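Local coordinates for polar amino acid ABC uptake transporter substrate binding protein (Streptococcus thermophilus LMG 18311, PDB 3HV1) that probably captures polar amino acids outside the cell and hands them to an ABC transporter for uptake, at residues 32-37 with 103-108; 49-54 with 62-67; 55-60 with 231-236; 188-193 with 199-204; 237-242 with 248-253. All coordinates share one frame; numbering follows the deposited sequence.

In the fold
Contacts 1 and 4 are buried, whereas contacts 2, 3 and 5 are only partly so. Contact 1 lies about 2 Å from the centre of the chain; contact 3, about 19 Å out, is the most peripheral. Contacts 2 and 3 share helix 46-56, and L233 of contact 3 also packs on A53 and V54 of contact 2. Strands 105-114 and 199-203 are sheet neighbours, tying contact 1 to contact 4, while Y234 joins contact 3 to contact 5. Chemistry varies accordingly: selenomethionine against tyrosine in contact 1, leucine methyls in contacts 3 and 4, an Asx turn beside phenylalanine in contact 5, and a side-chain hydrogen bond between segments in contact 2 alone.

Contact 1: 32-37 with 103-108; sequences VPMGYE and PYMVNE
M34 and M105 mark the closest backbone approach, yet their CA atoms are 11.3 Å apart, so 32-37 and 103-108 meet through long side chains rather than as paired strands. The V32-P33 peptide is cis, and M34 lies in the turn that leads into the strand through Y36 and E37; M105 stands near the start of strand 105-114. Both are selenomethionines. M34 has CG beside its backbone N (chi1 -53°), and further bends at chi2 and chi3 curl the chain, leaving the CE methyl as the group that does the touching. That methyl lies at the edge of the Y104 ring, near its plane, 4.0 Å from Y104 OH and 4.2 Å from Y104 CE1. The selenium of M105 reaches the same methyl from another direction, with M34 CE to M105 SE at 4.1 Å. Y104 points back at M34 from the opposite direction, and its OH makes a weak hydrogen bond to D47. Near the centre of the chain, F211 of the adjoining strand 209-215 touches all three side chains, and F46 packs on M34 and Y104. Buried and enclosing only 94 Å², the contact is small and apolar, consistent with dispersion between one methyl, a polarisable selenium and an aromatic edge.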
# COMPACT_ATOMS: atom_id res chain seq x y z
N VAL A 32 19.39 14.90 8.24
CA VAL A 32 19.15 14.45 9.62
C VAL A 32 17.63 14.23 9.68
O VAL A 32 16.87 15.00 9.11
CB VAL A 32 19.51 15.55 10.64
CG1 VAL A 32 19.34 15.03 12.05
CG2 VAL A 32 20.94 16.03 10.41
N PRO A 33 17.17 13.17 10.37
CA PRO A 33 17.94 12.16 11.10
C PRO A 33 18.00 10.83 10.34
O PRO A 33 18.36 9.81 10.92
CB PRO A 33 17.15 12.01 12.38
CG PRO A 33 15.74 11.97 11.82
CD PRO A 33 15.74 13.05 10.73
N MSE A 34 17.64 10.83 9.07
CA MSE A 34 17.62 9.59 8.31
C MSE A 34 19.00 9.04 7.96
O MSE A 34 19.25 7.84 8.07
CB MSE A 34 16.78 9.78 7.06
CG MSE A 34 15.38 10.31 7.35
SE MSE A 34 14.38 9.32 8.68
CE MSE A 34 13.84 7.92 7.54
N GLY A 35 19.89 9.93 7.54
CA GLY A 35 21.24 9.51 7.18
C GLY A 35 22.02 10.79 6.99
O GLY A 35 21.66 11.61 6.15
N TYR A 36 23.08 10.96 7.77
CA TYR A 36 23.85 12.18 7.67
C TYR A 36 25.26 12.04 8.20
O TYR A 36 25.60 11.09 8.91
CB TYR A 36 23.12 13.31 8.41
CG TYR A 36 22.82 13.01 9.87
CD1 TYR A 36 23.66 13.47 10.88
CD2 TYR A 36 21.70 12.26 10.24
CE1 TYR A 36 23.39 13.20 12.22
CE2 TYR A 36 21.42 11.98 11.58
CZ TYR A 36 22.27 12.46 12.56
OH TYR A 36 21.99 12.19 13.88
N GLU A 37 26.10 13.00 7.83
CA GLU A 37 27.48 13.01 8.27
C GLU A 37 27.58 13.84 9.55
O GLU A 37 27.11 14.98 9.59
CB GLU A 37 28.38 13.60 7.18
CG GLU A 37 29.76 13.95 7.66
CD GLU A 37 30.73 14.20 6.53
OE1 GLU A 37 30.30 14.69 5.47
OE2 GLU A 37 31.93 13.89 6.72
N PRO A 103 6.67 0.62 1.90
CA PRO A 103 7.09 1.71 2.79
C PRO A 103 7.44 1.19 4.18
O PRO A 103 6.76 0.30 4.68
CB PRO A 103 5.87 2.63 2.79
CG PRO A 103 4.72 1.66 2.62
CD PRO A 103 5.24 0.75 1.53
N TYR A 104 8.49 1.73 4.80
CA TYR A 104 8.86 1.26 6.13
C TYR A 104 8.45 2.24 7.25
O TYR A 104 8.47 1.89 8.44
CB TYR A 104 10.37 0.96 6.20
CG TYR A 104 11.28 2.09 5.77
CD1 TYR A 104 11.74 3.03 6.69
CD2 TYR A 104 11.66 2.24 4.43
CE1 TYR A 104 12.55 4.11 6.29
CE2 TYR A 104 12.46 3.31 4.02
CZ TYR A 104 12.90 4.24 4.96
OH TYR A 104 13.67 5.30 4.56
N MSE A 105 8.06 3.45 6.88
CA MSE A 105 7.61 4.42 7.87
C MSE A 105 6.91 5.61 7.24
O MSE A 105 7.16 5.95 6.07
CB MSE A 105 8.77 4.89 8.77
CG MSE A 105 9.40 6.25 8.42
SE MSE A 105 10.49 7.04 9.81
CE MSE A 105 9.12 7.99 10.79
N VAL A 106 6.02 6.23 8.00
CA VAL A 106 5.30 7.38 7.50
C VAL A 106 5.73 8.66 8.18
O VAL A 106 5.84 8.72 9.40
CB VAL A 106 3.77 7.23 7.68
CG1 VAL A 106 3.07 8.52 7.26
CG2 VAL A 106 3.26 6.07 6.87
N ASN A 107 5.99 9.67 7.37
CA ASN A 107 6.36 10.96 7.91
C ASN A 107 5.20 11.89 7.60
O ASN A 107 4.62 11.84 6.51
CB ASN A 107 7.63 11.49 7.29
CG ASN A 107 7.99 12.85 7.83
OD1 ASN A 107 7.89 13.10 9.04
ND2 ASN A 107 8.42 13.75 6.95
N GLU A 108 4.85 12.72 8.56
CA GLU A 108 3.75 13.65 8.39
C GLU A 108 3.89 14.75 9.42
O GLU A 108 4.68 14.62 10.36
CB GLU A 108 2.41 12.93 8.60
CG GLU A 108 2.17 12.51 10.05
CD GLU A 108 0.89 11.73 10.22
OE1 GLU A 108 -0.15 12.16 9.68
OE2 GLU A 108 0.92 10.68 10.90

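Contact 2: 49-54 with 62-67; sequences DLANAV and VEWQAI
N52 and W64 supply the directional link between helix 46-56 and strand 61-66. The N52 side chain, its CG turned away from the carbonyl carbon, brings the amide to the strand, and its OD1 accepts from W64 NE1 at 2.9 Å. The N-H...O angle of 166° makes the bond nearly straight. N52 OD1 lies close to the indole plane, as a donor N-H in that plane requires, while the donor is tilted out of the carbonyl plane; amide and indole planes stand 69° apart. Farther along the same indole edge, A51 CB abuts the benzo ring, 3.5 Å from W64 CZ2 and 3.6 Å from W64 CH2, so two successive helix residues grip one rim. V62 completes the group: its CB is 3.6 Å from N52 OD1, and its CG1 lies over one indole face, 3.4 Å above the plane and offset toward the rim. The rotation of the indole is thus restrained at both edge and face. The axes of helix segment 49-54 and strand segment 62-66 come within 9.7 Å, at 155°, nearly antiparallel. Helix 46-56 makes the helical part of a beta-alpha-beta crossover between parallel neighbours 22-27 and 61-66, with a small three-stranded sheet inserted before it; I25 touches V62 and W64, and helices 220-236 and 238-247 pack against L50 and A53.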
# COMPACT_ATOMS: atom_id res chain seq x y z
N ASP A 49 21.04 2.79 10.15
CA ASP A 49 20.89 1.65 11.04
C ASP A 49 19.97 0.61 10.44
O ASP A 49 20.25 -0.59 10.51
CB ASP A 49 20.36 2.07 12.41
CG ASP A 49 21.45 2.64 13.30
OD1 ASP A 49 22.63 2.64 12.88
OD2 ASP A 49 21.13 3.08 14.42
N LEU A 50 18.86 1.05 9.86
CA LEU A 50 17.88 0.13 9.28
C LEU A 50 18.47 -0.69 8.13
O LEU A 50 18.35 -1.91 8.13
CB LEU A 50 16.63 0.88 8.79
CG LEU A 50 15.56 -0.08 8.25
CD1 LEU A 50 15.21 -1.11 9.33
CD2 LEU A 50 14.29 0.69 7.84
N ALA A 51 19.09 -0.01 7.17
CA ALA A 51 19.69 -0.67 6.02
C ALA A 51 20.82 -1.61 6.44
O ALA A 51 20.95 -2.70 5.89
CB ALA A 51 20.21 0.36 5.02
N ASN A 52 21.64 -1.18 7.39
CA ASN A 52 22.74 -2.02 7.85
C ASN A 52 22.17 -3.30 8.44
O ASN A 52 22.69 -4.40 8.21
CB ASN A 52 23.58 -1.31 8.91
CG ASN A 52 24.54 -0.29 8.32
OD1 ASN A 52 24.79 -0.27 7.11
ND2 ASN A 52 25.11 0.54 9.18
N ALA A 53 21.09 -3.16 9.21
CA ALA A 53 20.46 -4.30 9.86
C ALA A 53 19.87 -5.28 8.85
O ALA A 53 19.98 -6.49 9.01
CB ALA A 53 19.39 -3.83 10.82
N VAL A 54 19.22 -4.74 7.82
CA VAL A 54 18.62 -5.57 6.78
C VAL A 54 19.71 -6.35 6.05
O VAL A 54 19.58 -7.56 5.85
CB VAL A 54 17.84 -4.70 5.75
CG1 VAL A 54 17.57 -5.51 4.48
CG2 VAL A 54 16.53 -4.23 6.36
N VAL A 62 27.45 -2.92 3.66
CA VAL A 62 26.93 -1.76 2.97
C VAL A 62 27.98 -0.67 2.80
O VAL A 62 28.66 -0.27 3.76
CB VAL A 62 25.73 -1.16 3.74
CG1 VAL A 62 25.14 0.02 2.96
CG2 VAL A 62 24.67 -2.24 3.96
N GLU A 63 28.13 -0.22 1.56
CA GLU A 63 29.06 0.86 1.24
C GLU A 63 28.20 2.11 1.15
O GLU A 63 27.42 2.26 0.21
CB GLU A 63 29.73 0.60 -0.12
CG GLU A 63 30.51 1.79 -0.65
CD GLU A 63 31.86 1.95 0.01
OE1 GLU A 63 32.74 1.09 -0.23
OE2 GLU A 63 32.04 2.94 0.76
N TRP A 64 28.31 2.99 2.13
CA TRP A 64 27.52 4.21 2.14
C TRP A 64 28.18 5.32 1.34
O TRP A 64 29.30 5.73 1.62
CB TRP A 64 27.27 4.65 3.59
CG TRP A 64 26.25 3.77 4.29
CD1 TRP A 64 26.50 2.75 5.16
CD2 TRP A 64 24.83 3.83 4.13
NE1 TRP A 64 25.31 2.17 5.57
CE2 TRP A 64 24.27 2.82 4.95
CE3 TRP A 64 23.97 4.64 3.38
CZ2 TRP A 64 22.90 2.60 5.03
CZ3 TRP A 64 22.60 4.42 3.46
CH2 TRP A 64 22.08 3.40 4.28
N GLN A 65 27.47 5.81 0.34
CA GLN A 65 27.98 6.85 -0.54
C GLN A 65 27.20 8.15 -0.45
O GLN A 65 26.04 8.22 -0.85
CB GLN A 65 27.97 6.33 -1.98
CG GLN A 65 28.53 7.30 -3.00
CD GLN A 65 30.02 7.52 -2.82
OE1 GLN A 65 30.81 6.58 -2.93
NE2 GLN A 65 30.40 8.76 -2.55
N ALA A 66 27.83 9.19 0.07
CA ALA A 66 27.16 10.49 0.15
C ALA A 66 27.10 10.97 -1.30
O ALA A 66 28.11 10.94 -1.99
CB ALA A 66 27.97 11.46 1.01
N ILE A 67 25.93 11.40 -1.76
CA ILE A 67 25.80 11.84 -3.14
C ILE A 67 25.16 13.21 -3.28
O ILE A 67 24.61 13.75 -2.32
CB ILE A 67 24.94 10.87 -3.96
CG1 ILE A 67 23.51 10.85 -3.40
CG2 ILE A 67 25.54 9.47 -3.94
CD1 ILE A 67 22.52 10.03 -4.21

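Contact 3: 55-60 with 231-236; sequences FKLYGI and ETLYKN
L57, which reaches across to T232 and L233, also sets its CB over one face of the Y58 ring, 4.2 Å above the plane and toward the rim. The Y58 ring meets W14 edge-to-face, and its hydroxyl is hydrogen-bonded to K225 O in helix 220-236. From this base the L57 side chain extends to the second helix: L57 CD1 lies 4.0 Å from L233 CD2 and 4.1 Å from T232 CB, while L57 CD2 is 4.1 Å from L233 CD2. T232 offers CB and its CG2 methyl, not its hydroxyl. With CG2 anti to the backbone N, T232 CG2 comes within 4.1 Å of L57 CD1, and OG1 is turned back along its own helix to Q228 O. G59, at positive phi, is the first residue to leave helical angles, in a Schellman motif; I60 N bonds to F55 O at 2.9 Å, and G59 N to K56 O at 3.2 Å. F55 O also accepts from Y58 N. Between the segments the contact is wholly apolar, carbon against carbon. L57 and T232 are exposed and L233 is buried, so the contact is an apolar seam at the rim, where the end of helix 46-56 meets helix 220-236, with nothing directional between the segments.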
# COMPACT_ATOMS: atom_id res chain seq x y z
N PHE A 55 20.79 -5.69 5.67
CA PHE A 55 21.81 -6.41 4.92
C PHE A 55 22.68 -7.32 5.76
O PHE A 55 23.27 -8.27 5.25
CB PHE A 55 22.60 -5.42 4.07
CG PHE A 55 21.80 -4.91 2.91
CD1 PHE A 55 21.43 -5.77 1.88
CD2 PHE A 55 21.30 -3.61 2.91
CE1 PHE A 55 20.58 -5.34 0.86
CE2 PHE A 55 20.45 -3.17 1.90
CZ PHE A 55 20.08 -4.04 0.87
N LYS A 56 22.72 -7.07 7.07
CA LYS A 56 23.48 -7.93 7.95
C LYS A 56 22.83 -9.31 7.94
O LYS A 56 23.49 -10.33 8.13
CB LYS A 56 23.49 -7.36 9.37
CG LYS A 56 24.37 -8.13 10.35
CD LYS A 56 24.28 -7.49 11.74
CE LYS A 56 25.23 -8.14 12.72
NZ LYS A 56 25.19 -7.47 14.06
N LEU A 57 21.52 -9.34 7.71
CA LEU A 57 20.77 -10.60 7.66
C LEU A 57 21.28 -11.49 6.55
O LEU A 57 21.21 -12.72 6.64
CB LEU A 57 19.30 -10.34 7.39
CG LEU A 57 18.52 -9.56 8.44
CD1 LEU A 57 17.12 -9.23 7.91
CD2 LEU A 57 18.46 -10.38 9.71
N TYR A 58 21.75 -10.86 5.48
CA TYR A 58 22.22 -11.58 4.31
C TYR A 58 23.73 -11.65 4.20
O TYR A 58 24.25 -12.17 3.21
CB TYR A 58 21.64 -10.93 3.06
CG TYR A 58 20.12 -10.90 3.04
CD1 TYR A 58 19.38 -12.07 2.81
CD2 TYR A 58 19.42 -9.71 3.26
CE1 TYR A 58 17.98 -12.05 2.79
CE2 TYR A 58 18.01 -9.69 3.24
CZ TYR A 58 17.31 -10.86 3.00
OH TYR A 58 15.93 -10.83 2.96
N GLY A 59 24.42 -11.14 5.21
CA GLY A 59 25.88 -11.16 5.18
C GLY A 59 26.41 -10.23 4.10
O GLY A 59 27.42 -10.52 3.46
N ILE A 60 25.72 -9.12 3.88
CA ILE A 60 26.14 -8.15 2.88
C ILE A 60 26.54 -6.86 3.56
O ILE A 60 25.77 -6.30 4.34
CB ILE A 60 25.00 -7.85 1.88
CG1 ILE A 60 24.70 -9.11 1.04
CG2 ILE A 60 25.37 -6.67 0.99
CD1 ILE A 60 23.43 -9.02 0.22
N GLU A 231 10.42 -7.31 7.46
CA GLU A 231 9.55 -8.21 8.19
C GLU A 231 10.32 -9.04 9.20
O GLU A 231 9.87 -9.23 10.33
CB GLU A 231 8.80 -9.14 7.23
CG GLU A 231 7.89 -8.41 6.26
CD GLU A 231 7.03 -9.37 5.45
OE1 GLU A 231 6.27 -10.15 6.07
OE2 GLU A 231 7.13 -9.35 4.21
N THR A 232 11.48 -9.53 8.78
CA THR A 232 12.31 -10.33 9.66
C THR A 232 12.77 -9.54 10.88
O THR A 232 12.73 -10.05 12.01
CB THR A 232 13.54 -10.87 8.90
OG1 THR A 232 13.09 -11.69 7.80
CG2 THR A 232 14.41 -11.72 9.80
N LEU A 233 13.18 -8.29 10.67
CA LEU A 233 13.64 -7.44 11.76
C LEU A 233 12.51 -7.08 12.71
O LEU A 233 12.73 -6.93 13.91
CB LEU A 233 14.27 -6.15 11.21
CG LEU A 233 15.51 -6.37 10.34
CD1 LEU A 233 15.99 -5.02 9.77
CD2 LEU A 233 16.61 -7.00 11.17
N TYR A 234 11.30 -6.93 12.19
CA TYR A 234 10.17 -6.62 13.06
C TYR A 234 9.82 -7.87 13.88
O TYR A 234 9.49 -7.77 15.07
CB TYR A 234 8.94 -6.18 12.24
CG TYR A 234 7.95 -5.41 13.09
CD1 TYR A 234 8.18 -4.08 13.44
CD2 TYR A 234 6.84 -6.06 13.66
CE1 TYR A 234 7.34 -3.42 14.34
CE2 TYR A 234 6.00 -5.41 14.55
CZ TYR A 234 6.25 -4.09 14.90
OH TYR A 234 5.42 -3.46 15.80
N LYS A 235 9.90 -9.04 13.25
CA LYS A 235 9.61 -10.30 13.95
C LYS A 235 10.61 -10.60 15.05
O LYS A 235 10.23 -11.09 16.11
CB LYS A 235 9.60 -11.48 12.96
CG LYS A 235 8.23 -11.90 12.45
CD LYS A 235 7.68 -10.95 11.40
CE LYS A 235 6.42 -11.54 10.75
NZ LYS A 235 5.94 -10.73 9.58
N ASN A 236 11.90 -10.32 14.82
CA ASN A 236 12.90 -10.60 15.85
C ASN A 236 13.17 -9.44 16.81
O ASN A 236 14.00 -9.56 17.70
CB ASN A 236 14.22 -11.11 15.23
CG ASN A 236 15.01 -10.03 14.51
OD1 ASN A 236 14.77 -8.83 14.69
ND2 ASN A 236 15.98 -10.46 13.71

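Contact 4: 188-193 with 199-204; sequences YYLEKS and YNVMPA
L190 is laid across the Y199 side chain so that both of its methyls touch it, and CD1 also reaches V201. L190 CD2 sits over one face, 4.1 Å from the centroid of the Y199 ring and 21° off the normal, which meets the geometry of a CH-pi contact. It is shifted toward one rim, where L190 CD2 to Y199 CE2 measures 3.8 Å. L190 CD1 lies beside the root of the ring, 4.0 Å from Y199 CG, and continues to V201, with L190 CD1 to V201 CG2 at 4.1 Å. One fork therefore straddles two residues of the strand. In L190, chi1 of -63° sets CG opposite the carbonyl carbon, and an extended branch to CD1 projects the methyl pair at the sheet. On strand 199-203, Y199 and V201 point toward the helix while the intervening N200 points away, the usual alternation of a strand. Beyond the leucine, the far end of Y199 is held by a hydrogen bond from OH to N172 OD1, and L168 touches both L190 and Y199. Helix 183-192 thus packs on a strand paired antiparallel with 105-114, and the layering of helix on sheet is that of an alpha/beta lobe of a two-lobed solute-binding protein.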
# COMPACT_ATOMS: atom_id res chain seq x y z
N TYR A 188 12.66 12.73 16.76
CA TYR A 188 14.11 12.65 16.86
C TYR A 188 14.68 13.57 17.93
O TYR A 188 15.43 13.14 18.80
CB TYR A 188 14.75 12.98 15.51
CG TYR A 188 16.23 13.23 15.60
CD1 TYR A 188 17.11 12.21 15.94
CD2 TYR A 188 16.76 14.51 15.37
CE1 TYR A 188 18.47 12.44 16.05
CE2 TYR A 188 18.12 14.75 15.48
CZ TYR A 188 18.97 13.71 15.82
OH TYR A 188 20.32 13.95 15.93
N TYR A 189 14.32 14.85 17.86
CA TYR A 189 14.85 15.80 18.82
C TYR A 189 14.39 15.55 20.23
O TYR A 189 15.20 15.54 21.16
CB TYR A 189 14.50 17.24 18.40
CG TYR A 189 15.29 17.70 17.20
CD1 TYR A 189 16.68 17.79 17.25
CD2 TYR A 189 14.65 18.04 16.01
CE1 TYR A 189 17.41 18.20 16.14
CE2 TYR A 189 15.38 18.45 14.89
CZ TYR A 189 16.76 18.53 14.97
OH TYR A 189 17.49 18.93 13.88
N LEU A 190 13.09 15.31 20.40
CA LEU A 190 12.55 15.07 21.73
C LEU A 190 13.13 13.82 22.37
O LEU A 190 13.43 13.82 23.56
CB LEU A 190 11.02 14.99 21.68
CG LEU A 190 10.32 16.28 21.23
CD1 LEU A 190 8.81 16.08 21.25
CD2 LEU A 190 10.71 17.43 22.15
N GLU A 191 13.29 12.75 21.59
CA GLU A 191 13.86 11.51 22.12
C GLU A 191 15.34 11.73 22.40
O GLU A 191 15.86 11.27 23.41
CB GLU A 191 13.70 10.37 21.11
CG GLU A 191 14.41 9.06 21.50
CD GLU A 191 13.86 8.42 22.77
OE1 GLU A 191 12.71 8.74 23.15
OE2 GLU A 191 14.56 7.58 23.38
N LYS A 192 16.01 12.43 21.49
CA LYS A 192 17.44 12.69 21.66
C LYS A 192 17.65 13.43 22.98
O LYS A 192 18.63 13.18 23.69
CB LYS A 192 17.97 13.54 20.50
CG LYS A 192 19.47 13.78 20.56
CD LYS A 192 19.97 14.49 19.30
CE LYS A 192 21.49 14.55 19.26
NZ LYS A 192 21.98 15.11 17.97
N SER A 193 16.72 14.31 23.31
CA SER A 193 16.79 15.10 24.53
C SER A 193 16.28 14.33 25.74
O SER A 193 16.36 14.81 26.86
CB SER A 193 15.96 16.38 24.39
OG SER A 193 16.52 17.23 23.42
N TYR A 199 5.66 15.26 26.27
CA TYR A 199 4.92 15.91 25.18
C TYR A 199 3.90 15.03 24.50
O TYR A 199 4.05 13.81 24.45
CB TYR A 199 5.88 16.37 24.08
CG TYR A 199 6.93 17.33 24.54
CD1 TYR A 199 6.72 18.70 24.43
CD2 TYR A 199 8.11 16.87 25.12
CE1 TYR A 199 7.67 19.60 24.90
CE2 TYR A 199 9.06 17.75 25.60
CZ TYR A 199 8.83 19.12 25.48
OH TYR A 199 9.77 20.00 25.95
N ASN A 200 2.87 15.67 23.95
CA ASN A 200 1.85 14.98 23.16
C ASN A 200 2.33 15.25 21.73
O ASN A 200 2.49 16.40 21.36
CB ASN A 200 0.48 15.64 23.31
CG ASN A 200 -0.11 15.48 24.70
OD1 ASN A 200 -0.66 16.42 25.26
ND2 ASN A 200 -0.01 14.28 25.24
N VAL A 201 2.60 14.20 20.97
CA VAL A 201 3.04 14.34 19.59
C VAL A 201 1.94 13.65 18.81
O VAL A 201 1.88 12.42 18.76
CB VAL A 201 4.37 13.63 19.36
CG1 VAL A 201 4.86 13.91 17.94
CG2 VAL A 201 5.37 14.08 20.41
N MSE A 202 1.08 14.47 18.23
CA MSE A 202 -0.10 13.99 17.53
C MSE A 202 -0.14 14.25 16.03
O MSE A 202 0.26 15.32 15.57
CB MSE A 202 -1.33 14.65 18.17
CG MSE A 202 -1.28 14.71 19.70
SE MSE A 202 -2.43 15.98 20.54
CE MSE A 202 -1.32 17.53 20.48
N PRO A 203 -0.63 13.26 15.26
CA PRO A 203 -0.73 13.45 13.80
C PRO A 203 -1.63 14.67 13.63
O PRO A 203 -2.70 14.75 14.23
CB PRO A 203 -1.38 12.16 13.33
CG PRO A 203 -0.84 11.15 14.30
CD PRO A 203 -0.96 11.88 15.63
N ALA A 204 -1.16 15.62 12.83
CA ALA A 204 -1.87 16.87 12.62
C ALA A 204 -3.13 16.78 11.77
O ALA A 204 -4.12 17.46 12.04
CB ALA A 204 -0.91 17.90 12.03

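Contact 5: 237-242 with 248-253; sequences GEFQKI and GEDVAT
F239 presses one corner of its ring into the loop that follows its own helix. F239 CE2 is 3.7 Å from A252 CB, which approaches obliquely, and 4.2 Å from V251 CG2, which lies at the ring edge near its plane. With CG anti to the backbone N (chi1 -170°), the ring is thrown out from helix 238-247 to the loop. Alongside, Q240 CG passes D250 OD2 at 4.2 Å, a contact of aliphatic chain with carboxylate. What shapes the loop here is an Asx turn: A252 N donates to D250 OD1 over 3.0 Å with an N-H...O angle of 162°, meeting the oxygen from above the carboxylate plane, 39° out of it. The turn probably helps to place A252 CB against F239. D250 is gripped a second time, since its OD2 is hydrogen-bonded to Y234 OH, and Y234 O in turn takes the amide NE2 of Q240. Further out, S243 OG bonds to both E249 O and V251 N, fastening the loop to the helix it leaves. G237 occupies the N-cap position at positive phi, where helix 220-236 gives way to 238-247. T253 OG1 bonds to P103 O; near the start of 248-253, E249 forms a salt bridge with R183.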
# COMPACT_ATOMS: atom_id res chain seq x y z
N GLY A 237 12.45 -8.33 16.63
CA GLY A 237 12.61 -7.20 17.54
C GLY A 237 13.63 -6.13 17.18
O GLY A 237 13.64 -5.06 17.79
N GLU A 238 14.48 -6.39 16.20
CA GLU A 238 15.49 -5.40 15.85
C GLU A 238 14.91 -4.11 15.27
O GLU A 238 15.43 -3.03 15.55
CB GLU A 238 16.51 -5.98 14.87
CG GLU A 238 17.50 -6.95 15.52
CD GLU A 238 18.14 -6.40 16.78
OE1 GLU A 238 18.58 -5.22 16.78
OE2 GLU A 238 18.21 -7.14 17.79
N PHE A 239 13.86 -4.21 14.47
CA PHE A 239 13.26 -3.00 13.89
C PHE A 239 12.81 -2.09 15.03
O PHE A 239 13.08 -0.88 15.04
CB PHE A 239 12.06 -3.34 13.01
CG PHE A 239 11.55 -2.16 12.20
CD1 PHE A 239 11.85 -2.06 10.85
CD2 PHE A 239 10.83 -1.13 12.81
CE1 PHE A 239 11.45 -0.95 10.10
CE2 PHE A 239 10.42 -0.01 12.07
CZ PHE A 239 10.73 0.08 10.72
N GLN A 240 12.12 -2.68 15.99
CA GLN A 240 11.61 -1.93 17.13
C GLN A 240 12.73 -1.26 17.91
O GLN A 240 12.57 -0.14 18.39
CB GLN A 240 10.80 -2.85 18.06
CG GLN A 240 9.54 -3.41 17.40
CD GLN A 240 9.79 -4.73 16.68
OE1 GLN A 240 10.82 -4.91 16.02
NE2 GLN A 240 8.83 -5.65 16.79
N LYS A 241 13.86 -1.94 18.03
CA LYS A 241 14.98 -1.36 18.76
C LYS A 241 15.53 -0.13 18.04
O LYS A 241 15.81 0.90 18.66
CB LYS A 241 16.11 -2.38 18.91
CG LYS A 241 15.86 -3.43 19.99
CD LYS A 241 17.06 -4.37 20.14
CE LYS A 241 18.34 -3.62 20.49
NZ LYS A 241 18.87 -2.79 19.36
N ILE A 242 15.71 -0.26 16.73
CA ILE A 242 16.23 0.83 15.92
C ILE A 242 15.28 2.01 15.94
O ILE A 242 15.69 3.15 16.14
CB ILE A 242 16.45 0.36 14.48
CG1 ILE A 242 17.52 -0.75 14.46
CG2 ILE A 242 16.87 1.53 13.62
CD1 ILE A 242 17.67 -1.43 13.13
N GLY A 248 12.00 7.09 19.63
CA GLY A 248 11.32 6.91 20.90
C GLY A 248 9.97 6.23 20.79
O GLY A 248 9.18 6.20 21.74
N GLU A 249 9.68 5.69 19.61
CA GLU A 249 8.44 4.97 19.37
C GLU A 249 8.61 4.04 18.17
O GLU A 249 9.62 4.11 17.47
CB GLU A 249 7.27 5.94 19.16
CG GLU A 249 7.21 6.65 17.83
CD GLU A 249 5.95 7.51 17.71
OE1 GLU A 249 5.82 8.50 18.47
OE2 GLU A 249 5.08 7.20 16.86
N ASP A 250 7.64 3.17 17.96
CA ASP A 250 7.64 2.21 16.86
C ASP A 250 7.00 2.83 15.62
O ASP A 250 5.78 3.05 15.58
CB ASP A 250 6.87 0.96 17.30
CG ASP A 250 6.79 -0.10 16.22
OD1 ASP A 250 7.38 0.09 15.14
OD2 ASP A 250 6.12 -1.14 16.47
N VAL A 251 7.81 3.10 14.60
CA VAL A 251 7.29 3.73 13.38
C VAL A 251 6.94 2.76 12.25
O VAL A 251 6.61 3.18 11.15
CB VAL A 251 8.29 4.76 12.83
CG1 VAL A 251 8.63 5.77 13.92
CG2 VAL A 251 9.55 4.06 12.34
N ALA A 252 7.01 1.47 12.52
CA ALA A 252 6.73 0.47 11.50
C ALA A 252 5.37 0.62 10.84
O ALA A 252 4.36 0.83 11.51
CB ALA A 252 6.86 -0.93 12.09
N THR A 253 5.35 0.51 9.51
CA THR A 253 4.11 0.58 8.75
C THR A 253 3.48 -0.80 8.85
O THR A 253 4.13 -1.76 9.25
CB THR A 253 4.38 0.85 7.27
OG1 THR A 253 5.30 -0.14 6.78
CG2 THR A 253 4.95 2.25 7.05